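Local coordinates for protein endo-pectate lyase (Erwinia chrysanthemi, PDB 3B4N) that probably cleaves polygalacturonate and methylated pectins by calcium-dependent elimination within the chain, using a right-handed parallel beta helix, at residues A172-N186 against C193-V207. Residues are numbered along the deposited sequence; the frame is centred on the assembly and turned at random.
Sequences ADGIHCDSGNCTIEN and CEDAATNNGKTMTIV. With ZN (zinc ion), chain F; ZN (zinc ion), chain D; ZN (zinc ion), chain E.
Ile206 CD1 rests against Ile184 CB and CD1 inside the right-handed parallel beta helix, where segments 172-186 and 193-207 stack as neighbouring coils in register. The tight part is this interior: Ile184 CD1 meets Ala197 CB at 3.6 Å, joining the two faces that flank the corner, and Met204 SD packs 4.0 Å from Cys177 CB. With SG anti to the backbone N (chi1 173°), Cys177 forms its disulfide to Cys182 across the bend of its own coil. Backbone hydrogen bonds of parallel strands link both pairs, such as Cys177 N to Thr198 O; at the turn Gly180 O accepts from both Lys202 N and Thr203 N, both N-H groups coming from the same face of the carbonyl plane. Next door, Asn199 OD1 closes an Asx turn on Gly201 N (2.9 Å).

The outer side of strands 181-185 and 203-207 is looser and wetter: Thr203 OG1 and Asn181 OD1 share a water, and Thr183 and Val207 touch through CG2 methyls. At the start of the coils, buried Asp173 bridges two zinc ions, OD1 to one (1.8 Å) and OD2 to the other (2.0 Å), which Asp195 OD1 also binds; the two carboxylate planes stand 68° apart. His176 likewise bridges, NE2 sharing a zinc with Asp173 and ND1 (2.1 Å) another with Asp178. The zinc between Asp173 and Asp195 cross-links the coils and probably offsets the repulsion of their OD2 atoms, 3.1 Å apart, while Lys224, bonded to Asp195 OD1, probably helps balance that aspartate's charge.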
loop_
_atom_site.group_PDB
_atom_site.type_symbol
_atom_site.label_atom_id
_atom_site.label_comp_id
_atom_site.label_asym_id
_atom_site.label_seq_id
_atom_site.Cartn_x
_atom_site.Cartn_y
_atom_site.Cartn_z
ATOM N N ALA A 172 -3.945 11.496 -9.516
ATOM C CA ALA A 172 -2.887 12.501 -9.652
ATOM C C ALA A 172 -1.529 11.999 -9.158
ATOM O O ALA A 172 -1.040 10.974 -9.642
ATOM C CB ALA A 172 -3.290 13.786 -8.929
ATOM N N ASP A 173 -0.907 12.702 -8.214
ATOM C CA ASP A 173 0.383 12.242 -7.703
ATOM C C ASP A 173 0.289 11.663 -6.287
ATOM O O ASP A 173 1.199 11.817 -5.468
ATOM C CB ASP A 173 1.441 13.347 -7.740
ATOM C CG ASP A 173 2.845 12.788 -7.662
ATOM O OD1 ASP A 173 3.764 13.487 -7.204
ATOM O OD2 ASP A 173 3.033 11.628 -8.073
ATOM N N GLY A 174 -0.840 11.029 -6.002
ATOM C CA GLY A 174 -1.016 10.369 -4.719
ATOM C C GLY A 174 -0.782 11.149 -3.444
ATOM O O GLY A 174 -1.197 12.299 -3.318
ATOM N N ILE A 175 -0.119 10.506 -2.489
ATOM C CA ILE A 175 0.141 11.101 -1.180
ATOM C C ILE A 175 1.625 11.322 -0.936
ATOM O O ILE A 175 2.420 10.404 -1.089
ATOM C CB ILE A 175 -0.410 10.189 -0.059
ATOM C CG1 ILE A 175 -1.899 9.925 -0.304
ATOM C CG2 ILE A 175 -0.154 10.813 1.307
ATOM C CD1 ILE A 175 -2.538 8.963 0.697
ATOM N N HIS A 176 1.997 12.542 -0.552
ATOM C CA HIS A 176 3.392 12.867 -0.273
ATOM C C HIS A 176 3.722 12.913 1.206
ATOM O O HIS A 176 2.944 13.452 1.994
ATOM C CB HIS A 176 3.760 14.259 -0.795
ATOM C CG HIS A 176 4.026 14.325 -2.260
ATOM N ND1 HIS A 176 4.645 15.409 -2.844
ATOM C CD2 HIS A 176 3.732 13.469 -3.266
ATOM C CE1 HIS A 176 4.721 15.219 -4.149
ATOM N NE2 HIS A 176 4.172 14.049 -4.432
ATOM N N CYS A 177 4.854 12.328 1.579
ATOM C CA CYS A 177 5.349 12.471 2.938
ATOM C C CYS A 177 6.491 13.452 2.671
ATOM O O CYS A 177 7.555 13.066 2.185
ATOM C CB CYS A 177 5.916 11.178 3.494
ATOM S SG CYS A 177 6.715 11.428 5.118
ATOM N N ASP A 178 6.275 14.729 2.969
ATOM C CA ASP A 178 7.301 15.721 2.674
ATOM C C ASP A 178 8.265 16.146 3.774
ATOM O O ASP A 178 9.142 16.987 3.556
ATOM C CB ASP A 178 6.639 16.933 2.019
ATOM C CG ASP A 178 6.226 16.650 0.576
ATOM O OD1 ASP A 178 5.374 17.381 0.049
ATOM O OD2 ASP A 178 6.755 15.690 -0.030
ATOM N N SER A 179 8.113 15.563 4.957
ATOM C CA SER A 179 9.013 15.849 6.063
ATOM C C SER A 179 8.674 14.943 7.229
ATOM O O SER A 179 7.534 14.504 7.375
ATOM C CB SER A 179 8.922 17.319 6.501
ATOM O OG SER A 179 7.746 17.569 7.242
ATOM N N GLY A 180 9.683 14.647 8.037
ATOM C CA GLY A 180 9.489 13.811 9.200
ATOM C C GLY A 180 8.945 12.419 8.989
ATOM O O GLY A 180 9.217 11.768 7.983
ATOM N N ASN A 181 8.165 11.968 9.962
ATOM C CA ASN A 181 7.605 10.627 9.938
ATOM C C ASN A 181 6.135 10.624 9.629
ATOM O O ASN A 181 5.322 11.163 10.387
ATOM C CB ASN A 181 7.864 9.968 11.275
ATOM C CG ASN A 181 9.310 10.063 11.662
ATOM O OD1 ASN A 181 10.197 9.718 10.871
ATOM N ND2 ASN A 181 9.570 10.546 12.869
ATOM N N CYS A 182 5.795 9.999 8.512
ATOM C CA CYS A 182 4.421 9.942 8.077
ATOM C C CYS A 182 3.908 8.519 8.011
ATOM O O CYS A 182 4.652 7.585 7.704
ATOM C CB CYS A 182 4.279 10.537 6.687
ATOM S SG CYS A 182 5.178 12.079 6.324
ATOM N N THR A 183 2.630 8.368 8.303
ATOM C CA THR A 183 1.990 7.071 8.230
ATOM C C THR A 183 0.759 7.192 7.342
ATOM O O THR A 183 -0.039 8.126 7.469
ATOM C CB THR A 183 1.608 6.556 9.632
ATOM O OG1 THR A 183 2.809 6.284 10.366
ATOM C CG2 THR A 183 0.801 5.276 9.532
ATOM N N ILE A 184 0.644 6.255 6.407
ATOM C CA ILE A 184 -0.464 6.196 5.461
ATOM C C ILE A 184 -1.126 4.875 5.832
ATOM O O ILE A 184 -0.661 3.791 5.475
ATOM C CB ILE A 184 0.089 6.236 4.022
ATOM C CG1 ILE A 184 0.832 7.564 3.810
ATOM C CG2 ILE A 184 -1.033 6.052 3.021
ATOM C CD1 ILE A 184 1.550 7.674 2.459
ATOM N N GLU A 185 -2.223 4.995 6.570
ATOM C CA GLU A 185 -2.916 3.857 7.154
ATOM C C GLU A 185 -4.289 3.580 6.570
ATOM O O GLU A 185 -5.170 4.427 6.603
ATOM C CB GLU A 185 -3.004 4.127 8.659
ATOM C CG GLU A 185 -3.617 3.055 9.512
ATOM C CD GLU A 185 -3.471 3.372 10.989
ATOM O OE1 GLU A 185 -3.901 2.546 11.821
ATOM O OE2 GLU A 185 -2.925 4.449 11.323
ATOM N N ASN A 186 -4.469 2.372 6.059
ATOM C CA ASN A 186 -5.722 1.969 5.436
ATOM C C ASN A 186 -6.199 2.926 4.351
ATOM O O ASN A 186 -7.280 3.509 4.437
ATOM C CB ASN A 186 -6.830 1.778 6.469
ATOM C CG ASN A 186 -8.013 1.041 5.885
ATOM O OD1 ASN A 186 -7.836 0.138 5.059
ATOM N ND2 ASN A 186 -9.222 1.406 6.303
ATOM N N CYS A 193 -2.342 6.551 -10.153
ATOM C CA CYS A 193 -2.053 7.414 -11.290
ATOM C C CYS A 193 -0.526 7.441 -11.472
ATOM O O CYS A 193 0.044 6.465 -11.963
ATOM C CB CYS A 193 -2.641 8.811 -11.048
ATOM S SG CYS A 193 -2.382 9.968 -12.428
ATOM N N GLU A 194 0.155 8.509 -11.063
ATOM C CA GLU A 194 1.615 8.555 -11.229
ATOM C C GLU A 194 2.280 7.508 -10.337
ATOM O O GLU A 194 3.168 6.765 -10.760
ATOM C CB GLU A 194 2.153 9.942 -10.879
ATOM C CG GLU A 194 1.773 11.038 -11.864
ATOM C CD GLU A 194 2.291 10.780 -13.273
ATOM O OE1 GLU A 194 3.395 10.211 -13.418
ATOM O OE2 GLU A 194 1.600 11.163 -14.241
ATOM N N ASP A 195 1.844 7.481 -9.086
ATOM C CA ASP A 195 2.326 6.535 -8.088
ATOM C C ASP A 195 1.383 6.688 -6.910
ATOM O O ASP A 195 0.550 7.589 -6.906
ATOM C CB ASP A 195 3.788 6.827 -7.691
ATOM C CG ASP A 195 4.093 8.310 -7.580
ATOM O OD1 ASP A 195 4.772 8.851 -8.474
ATOM O OD2 ASP A 195 3.656 8.934 -6.602
ATOM N N ALA A 196 1.499 5.816 -5.914
ATOM C CA ALA A 196 0.605 5.858 -4.753
ATOM C C ALA A 196 1.044 6.811 -3.638
ATOM O O ALA A 196 0.234 7.600 -3.128
ATOM C CB ALA A 196 0.438 4.442 -4.184
ATOM N N ALA A 197 2.310 6.720 -3.244
ATOM C CA ALA A 197 2.859 7.562 -2.184
ATOM C C ALA A 197 4.316 7.843 -2.490
ATOM O O ALA A 197 5.001 7.027 -3.114
ATOM C CB ALA A 197 2.728 6.866 -0.835
ATOM N N THR A 198 4.787 8.995 -2.025
ATOM C CA THR A 198 6.149 9.454 -2.270
ATOM C C THR A 198 6.839 9.830 -0.971
ATOM O O THR A 198 6.329 10.641 -0.199
ATOM C CB THR A 198 6.140 10.695 -3.197
ATOM O OG1 THR A 198 5.434 10.384 -4.402
ATOM C CG2 THR A 198 7.555 11.147 -3.524
ATOM N N ASN A 199 8.000 9.235 -0.732
ATOM C CA ASN A 199 8.759 9.526 0.461
ATOM C C ASN A 199 9.792 10.617 0.192
ATOM O O ASN A 199 10.838 10.378 -0.418
ATOM C CB ASN A 199 9.457 8.256 0.979
ATOM C CG ASN A 199 10.076 8.457 2.352
ATOM O OD1 ASN A 199 10.113 9.580 2.861
ATOM N ND2 ASN A 199 10.561 7.375 2.958
ATOM N N ASN A 200 9.452 11.827 0.622
ATOM C CA ASN A 200 10.333 12.992 0.530
ATOM C C ASN A 200 10.631 13.403 1.978
ATOM O O ASN A 200 11.064 14.528 2.230
ATOM C CB ASN A 200 9.632 14.178 -0.152
ATOM C CG ASN A 200 9.404 13.975 -1.639
ATOM O OD1 ASN A 200 8.388 14.408 -2.175
ATOM N ND2 ASN A 200 10.355 13.354 -2.316
ATOM N N GLY A 201 10.395 12.487 2.920
ATOM C CA GLY A 201 10.605 12.767 4.334
ATOM C C GLY A 201 11.622 11.875 5.018
ATOM O O GLY A 201 12.574 11.434 4.390
ATOM N N LYS A 202 11.426 11.608 6.310
ATOM C CA LYS A 202 12.359 10.778 7.068
ATOM C C LYS A 202 11.951 9.308 7.070
ATOM O O LYS A 202 12.752 8.445 6.702
ATOM C CB LYS A 202 12.475 11.300 8.507
ATOM C CG LYS A 202 13.610 10.691 9.315
ATOM C CD LYS A 202 14.978 11.055 8.756
ATOM C CE LYS A 202 16.085 10.558 9.672
ATOM N NZ LYS A 202 17.430 10.599 9.018
ATOM N N THR A 203 10.733 9.021 7.519
ATOM C CA THR A 203 10.220 7.652 7.504
ATOM C C THR A 203 8.772 7.692 7.050
ATOM O O THR A 203 7.951 8.388 7.647
ATOM C CB THR A 203 10.248 6.963 8.889
ATOM O OG1 THR A 203 11.583 6.947 9.399
ATOM C CG2 THR A 203 9.793 5.512 8.755
ATOM N N MET A 204 8.467 6.962 5.981
ATOM C CA MET A 204 7.102 6.881 5.466
ATOM C C MET A 204 6.643 5.433 5.666
ATOM O O MET A 204 7.234 4.502 5.119
ATOM C CB MET A 204 7.058 7.280 3.985
ATOM C CG MET A 204 5.671 7.101 3.359
ATOM S SD MET A 204 5.580 7.683 1.653
ATOM C CE MET A 204 6.213 6.241 0.808
ATOM N N THR A 205 5.599 5.251 6.466
ATOM C CA THR A 205 5.091 3.921 6.776
ATOM C C THR A 205 3.718 3.673 6.176
ATOM O O THR A 205 2.802 4.472 6.379
ATOM C CB THR A 205 4.993 3.732 8.306
ATOM O OG1 THR A 205 6.280 3.951 8.891
ATOM C CG2 THR A 205 4.513 2.326 8.657
ATOM N N ILE A 206 3.589 2.578 5.424
ATOM C CA ILE A 206 2.320 2.178 4.820
ATOM C C ILE A 206 1.809 1.056 5.725
ATOM O O ILE A 206 2.486 0.036 5.886
ATOM C CB ILE A 206 2.515 1.607 3.397
ATOM C CG1 ILE A 206 3.329 2.569 2.517
ATOM C CG2 ILE A 206 1.154 1.311 2.778
ATOM C CD1 ILE A 206 2.761 3.980 2.393
ATOM N N VAL A 207 0.635 1.254 6.321
ATOM C CA VAL A 207 0.032 0.273 7.236
ATOM C C VAL A 207 -1.255 -0.232 6.602
ATOM O O VAL A 207 -2.289 0.444 6.630
ATOM C CB VAL A 207 -0.282 0.905 8.619
ATOM C CG1 VAL A 207 -0.805 -0.168 9.577
ATOM C CG2 VAL A 207 0.973 1.538 9.204
HETATM ZN ZN ZN F . 5.274 13.445 -6.158
HETATM ZN ZN ZN D . 4.829 10.743 -8.101
HETATM ZN ZN ZN E . 5.325 17.172 -1.941
HETATM O O HOH W 1 2.820 9.965 -4.383
HETATM O O HOH W 2 12.050 8.287 11.601
HETATM O O HOH W 3 6.677 6.577 9.676
HETATM O O HOH W 4 6.068 11.233 -6.831
HETATM O O HOH W 5 7.094 17.385 -2.882
HETATM O O HOH W 6 5.678 11.501 -9.691
#